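Local coordinates for Spermidine/putrescine ABC transporter, periplasmic binding protein (Treponema pallidum, PDB 2V84), which probably binds polyamines such as spermidine and putrescine as the periplasmic receptor of an ABC transporter, at residues K42-E45 with Q51-Y54; Q46-Q51 with I276-E281. One frame throughout, in Å; residues are numbered along the deposited sequence.

Strand 26-32, helix 38-48 and strand 51-57 follow one another at the N-terminal end of the modelled chain, and both contacts start from that helix. Contact 1 closes a short loop: five residues after 42-45 the chain returns as 51-54, and the helix folds back on the strand it leads into. Contact 2 begins inside that loop, at 46-51, and reaches over 224 residues to 276-281 at the end of helix 269-279, so the two loops overlap without one enclosing the other. Gln51 belongs to both. Together they tie the parallel sheet, through its helix, to a helix from late in the sequence.

Contact 1 of 2, residues K42-E45 with Q51-Y54; sequences KKFE and QVVY
The return of helix 38-48 to strand 51-57, the second half of a beta-alpha-beta unit, brings Glu45 and Phe44 against Gln51 and Val52. Glu45 makes the polar link. Its OE2 accepts a hydrogen bond from Val52 N at 2.9 Å, nearly straight with an N-H...O angle of 166°, through the anti lone pair, the one turned away from OE1. The same oxygen lies 3.4 Å from Gln51 CA. With CG anti to the carbonyl carbon (chi1 -83°) and the chain extended beyond it, Glu45 reaches from the helix to the start of the strand. The other oxygen, OE1, is engaged within the helix by Lys42 one turn earlier, whose NZ stands 3.0 Å from it in a salt bridge with a weak hydrogen bond. Holding one oxygen at the strand and the other at the lysine restrains the rotation of the carboxylate, and the lysine would be expected to help keep it ionised.

Beside this polar link the contact is apolar. Val52 CG2 touches Glu45 CG and also meets Phe44 CD2, each at 4.0 Å, with the valine and phenylalanine side chains crossing at about a right angle. Phe44 continues inward onto Leu27, and its ring meets Phe275 edge-to-face, while Val52 also packs on Ile41 and Leu29. Backbone bonds from Gln51 and Val53 to Leu27 place the strand beside strand 26-32. A helix laid over two parallel strands in this way is the beta-alpha-beta crossover of the alpha/beta lobes of periplasmic binding proteins.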
loop_
_atom_site.group_PDB
_atom_site.type_symbol
_atom_site.label_atom_id
_atom_site.label_comp_id
_atom_site.label_asym_id
_atom_site.label_seq_id
_atom_site.Cartn_x
_atom_site.Cartn_y
_atom_site.Cartn_z
ATOM N N LYS A 42 11.255 3.900 19.143
ATOM C CA LYS A 42 12.099 3.925 20.339
ATOM C C LYS A 42 13.387 4.713 20.099
ATOM O O LYS A 42 13.821 5.466 20.965
ATOM C CB LYS A 42 12.481 2.498 20.807
ATOM C CG LYS A 42 11.401 1.408 20.695
ATOM C CD LYS A 42 10.952 0.856 22.067
ATOM C CE LYS A 42 9.611 1.456 22.529
ATOM N NZ LYS A 42 9.409 2.895 22.085
ATOM N N LYS A 43 13.992 4.530 18.927
ATOM C CA LYS A 43 15.251 5.186 18.579
ATOM C C LYS A 43 15.094 6.684 18.447
ATOM O O LYS A 43 15.942 7.435 18.908
ATOM C CB LYS A 43 15.851 4.594 17.300
ATOM C CG LYS A 43 16.658 3.340 17.549
ATOM C CD LYS A 43 16.835 2.494 16.308
ATOM C CE LYS A 43 17.191 1.071 16.709
ATOM N NZ LYS A 43 18.015 0.375 15.691
ATOM N N PHE A 44 14.006 7.110 17.809
ATOM C CA PHE A 44 13.688 8.531 17.667
ATOM C C PHE A 44 13.422 9.124 19.041
ATOM O O PHE A 44 13.813 10.256 19.323
ATOM C CB PHE A 44 12.464 8.698 16.761
ATOM C CG PHE A 44 12.044 10.127 16.540
ATOM C CD1 PHE A 44 12.712 10.928 15.620
ATOM C CD2 PHE A 44 10.957 10.661 17.227
ATOM C CE1 PHE A 44 12.316 12.237 15.391
ATOM C CE2 PHE A 44 10.560 11.993 17.003
ATOM C CZ PHE A 44 11.249 12.772 16.076
ATOM N N GLU A 45 12.770 8.338 19.892
ATOM C CA GLU A 45 12.481 8.748 21.259
ATOM C C GLU A 45 13.767 8.897 22.064
ATOM O O GLU A 45 13.943 9.879 22.785
ATOM C CB GLU A 45 11.551 7.739 21.936
ATOM C CG GLU A 45 10.079 7.940 21.616
ATOM C CD GLU A 45 9.191 6.912 22.287
ATOM O OE1 GLU A 45 9.697 5.823 22.634
ATOM O OE2 GLU A 45 7.987 7.190 22.468
ATOM N N GLN A 51 8.709 11.690 23.171
ATOM C CA GLN A 51 7.878 10.493 23.105
ATOM C C GLN A 51 6.917 10.584 21.928
ATOM O O GLN A 51 6.535 11.681 21.512
ATOM C CB GLN A 51 7.107 10.282 24.406
ATOM C CG GLN A 51 7.982 10.224 25.646
ATOM C CD GLN A 51 7.243 10.688 26.868
ATOM O OE1 GLN A 51 7.514 11.771 27.407
ATOM N NE2 GLN A 51 6.283 9.884 27.312
ATOM N N VAL A 52 6.549 9.431 21.375
ATOM C CA VAL A 52 5.625 9.382 20.248
ATOM C C VAL A 52 4.296 8.758 20.688
ATOM O O VAL A 52 4.266 7.618 21.153
ATOM C CB VAL A 52 6.211 8.592 19.021
ATOM C CG1 VAL A 52 5.317 8.747 17.813
ATOM C CG2 VAL A 52 7.637 9.046 18.676
ATOM N N VAL A 53 3.206 9.513 20.560
ATOM C CA VAL A 53 1.864 8.928 20.626
ATOM C C VAL A 53 1.551 8.387 19.216
ATOM O O VAL A 53 1.379 9.162 18.261
ATOM C CB VAL A 53 0.799 9.955 21.124
ATOM C CG1 VAL A 53 -0.595 9.355 21.121
ATOM C CG2 VAL A 53 1.132 10.439 22.537
ATOM N N TYR A 54 1.527 7.063 19.083
ATOM C CA TYR A 54 1.283 6.411 17.795
ATOM C C TYR A 54 -0.115 5.800 17.804
ATOM O O TYR A 54 -0.320 4.687 18.310
ATOM C CB TYR A 54 2.366 5.348 17.529
ATOM C CG TYR A 54 2.255 4.526 16.252
ATOM C CD1 TYR A 54 1.193 4.686 15.350
ATOM C CD2 TYR A 54 3.218 3.560 15.959
ATOM C CE1 TYR A 54 1.110 3.925 14.195
ATOM C CE2 TYR A 54 3.141 2.792 14.803
ATOM C CZ TYR A 54 2.084 2.980 13.932
ATOM O OH TYR A 54 2.011 2.203 12.802
#

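Contact 2 of 2, residues Q46-Q51 with I276-E281; sequences QQYNVQ and INFFLE
The ring of Phe278 meets the end of helix 38-48 at its rim, where Gln47 OE1 lies in the ring plane, 3.4 Å from CE2 and 3.7 Å from CD2. The carbonyl oxygen thus faces the slightly positive C-H edge, a favourable electrostatic approach, with the amide turned 69° from the ring. With CG anti to the backbone N (chi1 173°) and the chain extended, Gln47 runs alongside Phe278 in the reverse sense and carries OE1 to the ring's rim. On one face of the neighbouring Tyr48 ring sits Gln47 CG, 3.6 Å above the plane and offset toward the rim. Phe278 CD2 comes to the edge of that tyrosine, 4.3 Å from Tyr48 CE2, and lies near its plane.

A single water spans the remaining distance between the helices. It hydrogen-bonds to Tyr48 OH at 2.7 Å and accepts from Asn277 ND2 at 3.2 Å.

Phe44, one turn before Tyr48, connects these residues to the interior, since its ring meets both Tyr48 and Phe278, the latter edge-to-face. His284, in the helix that follows, meets the Phe278 ring as well. The contact is a small aromatic cluster with a polar, water-bridged margin, joining two helix C-terminal regions from parts of the sequence more than 200 residues apart, an arrangement consistent with a lobe of a periplasmic binding protein built from non-contiguous segments.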
loop_
_atom_site.group_PDB
_atom_site.type_symbol
_atom_site.label_atom_id
_atom_site.label_comp_id
_atom_site.label_asym_id
_atom_site.label_seq_id
_atom_site.Cartn_x
_atom_site.Cartn_y
_atom_site.Cartn_z
ATOM N N GLN A 46 14.666 7.924 21.940
ATOM C CA GLN A 46 15.926 7.986 22.660
ATOM C C GLN A 46 16.837 9.086 22.114
ATOM O O GLN A 46 17.471 9.803 22.886
ATOM C CB GLN A 46 16.638 6.630 22.676
ATOM C CG GLN A 46 17.287 6.347 24.015
ATOM C CD GLN A 46 18.639 5.666 23.903
ATOM O OE1 GLN A 46 18.789 4.651 23.220
ATOM N NE2 GLN A 46 19.632 6.222 24.588
ATOM N N GLN A 47 16.879 9.243 20.793
ATOM C CA GLN A 47 17.747 10.249 20.176
ATOM C C GLN A 47 17.357 11.679 20.552
ATOM O O GLN A 47 18.212 12.470 20.950
ATOM C CB GLN A 47 17.798 10.096 18.653
ATOM C CG GLN A 47 18.553 11.223 17.942
ATOM C CD GLN A 47 18.960 10.862 16.527
ATOM O OE1 GLN A 47 18.644 9.783 16.035
ATOM N NE2 GLN A 47 19.684 11.758 15.874
ATOM N N TYR A 48 16.070 11.996 20.444
ATOM C CA TYR A 48 15.590 13.357 20.655
ATOM C C TYR A 48 14.982 13.622 22.040
ATOM O O TYR A 48 14.497 14.723 22.302
ATOM C CB TYR A 48 14.596 13.738 19.548
ATOM C CG TYR A 48 15.237 13.825 18.187
ATOM C CD1 TYR A 48 15.883 14.984 17.781
ATOM C CD2 TYR A 48 15.216 12.741 17.311
ATOM C CE1 TYR A 48 16.481 15.072 16.542
ATOM C CE2 TYR A 48 15.815 12.819 16.063
ATOM C CZ TYR A 48 16.444 13.987 15.689
ATOM O OH TYR A 48 17.047 14.092 14.465
ATOM N N ASN A 49 15.023 12.629 22.929
ATOM C CA ASN A 49 14.411 12.760 24.263
ATOM C C ASN A 49 12.977 13.271 24.160
ATOM O O ASN A 49 12.594 14.262 24.788
ATOM C CB ASN A 49 15.259 13.647 25.184
ATOM C CG ASN A 49 16.341 12.875 25.894
ATOM O OD1 ASN A 49 16.428 11.648 25.779
ATOM N ND2 ASN A 49 17.175 13.584 26.636
ATOM N N VAL A 50 12.211 12.597 23.308
ATOM C CA VAL A 50 10.813 12.913 23.075
ATOM C C VAL A 50 10.033 11.615 23.243
ATOM O O VAL A 50 10.627 10.566 23.462
ATOM C CB VAL A 50 10.602 13.506 21.654
ATOM C CG1 VAL A 50 11.314 14.844 21.521
ATOM C CG2 VAL A 50 11.079 12.529 20.575
ATOM N N GLN A 51 8.709 11.690 23.171
ATOM C CA GLN A 51 7.878 10.493 23.105
ATOM C C GLN A 51 6.917 10.584 21.928
ATOM O O GLN A 51 6.535 11.681 21.512
ATOM C CB GLN A 51 7.107 10.282 24.406
ATOM C CG GLN A 51 7.982 10.224 25.646
ATOM C CD GLN A 51 7.243 10.688 26.868
ATOM O OE1 GLN A 51 7.514 11.771 27.407
ATOM N NE2 GLN A 51 6.283 9.884 27.312
ATOM N N ILE A 276 10.311 12.657 9.826
ATOM C CA ILE A 276 10.426 12.291 8.417
ATOM C C ILE A 276 11.906 12.221 8.026
ATOM O O ILE A 276 12.344 11.296 7.330
ATOM C CB ILE A 276 9.692 13.340 7.499
ATOM C CG1 ILE A 276 8.195 13.424 7.873
ATOM C CG2 ILE A 276 9.883 13.007 6.009
ATOM C CD1 ILE A 276 7.448 14.590 7.192
ATOM N N ASN A 277 12.664 13.226 8.468
ATOM C CA ASN A 277 14.097 13.262 8.243
ATOM C C ASN A 277 14.799 12.034 8.857
ATOM O O ASN A 277 15.657 11.441 8.226
ATOM C CB ASN A 277 14.694 14.576 8.767
ATOM C CG ASN A 277 16.073 14.843 8.207
ATOM O OD1 ASN A 277 16.258 14.860 6.996
ATOM N ND2 ASN A 277 17.053 15.049 9.090
ATOM N N PHE A 278 14.401 11.647 10.071
ATOM C CA PHE A 278 14.954 10.480 10.776
ATOM C C PHE A 278 14.632 9.177 10.016
ATOM O O PHE A 278 15.494 8.324 9.799
ATOM C CB PHE A 278 14.377 10.453 12.202
ATOM C CG PHE A 278 14.683 9.200 12.988
ATOM C CD1 PHE A 278 13.831 8.087 12.924
ATOM C CD2 PHE A 278 15.774 9.158 13.855
ATOM C CE1 PHE A 278 14.102 6.926 13.684
ATOM C CE2 PHE A 278 16.048 8.004 14.622
ATOM C CZ PHE A 278 15.210 6.897 14.533
ATOM N N PHE A 279 13.389 9.051 9.594
ATOM C CA PHE A 279 12.907 7.832 8.931
ATOM C C PHE A 279 13.649 7.591 7.617
ATOM O O PHE A 279 13.916 6.448 7.227
ATOM C CB PHE A 279 11.405 7.981 8.710
ATOM C CG PHE A 279 10.709 6.718 8.332
ATOM C CD1 PHE A 279 10.346 5.782 9.307
ATOM C CD2 PHE A 279 10.379 6.477 7.001
ATOM C CE1 PHE A 279 9.676 4.600 8.941
ATOM C CE2 PHE A 279 9.698 5.310 6.630
ATOM C CZ PHE A 279 9.360 4.370 7.611
ATOM N N LEU A 280 13.998 8.692 6.946
ATOM C CA LEU A 280 14.727 8.638 5.679
ATOM C C LEU A 280 16.257 8.560 5.820
ATOM O O LEU A 280 16.957 8.558 4.812
ATOM C CB LEU A 280 14.359 9.819 4.779
ATOM C CG LEU A 280 12.919 9.849 4.231
ATOM C CD1 LEU A 280 12.714 11.133 3.439
ATOM C CD2 LEU A 280 12.577 8.629 3.401
ATOM N N GLU A 281 16.764 8.512 7.051
ATOM C CA GLU A 281 18.169 8.168 7.269
ATOM C C GLU A 281 18.378 6.744 6.744
ATOM O O GLU A 281 17.588 5.874 7.066
ATOM C CB GLU A 281 18.521 8.249 8.752
ATOM C CG GLU A 281 19.972 8.593 9.028
ATOM C CD GLU A 281 20.353 10.013 8.630
ATOM O OE1 GLU A 281 19.872 10.982 9.286
ATOM O OE2 GLU A 281 21.172 10.154 7.684
HETATM O O HOH W 1 15.977 14.022 11.970
#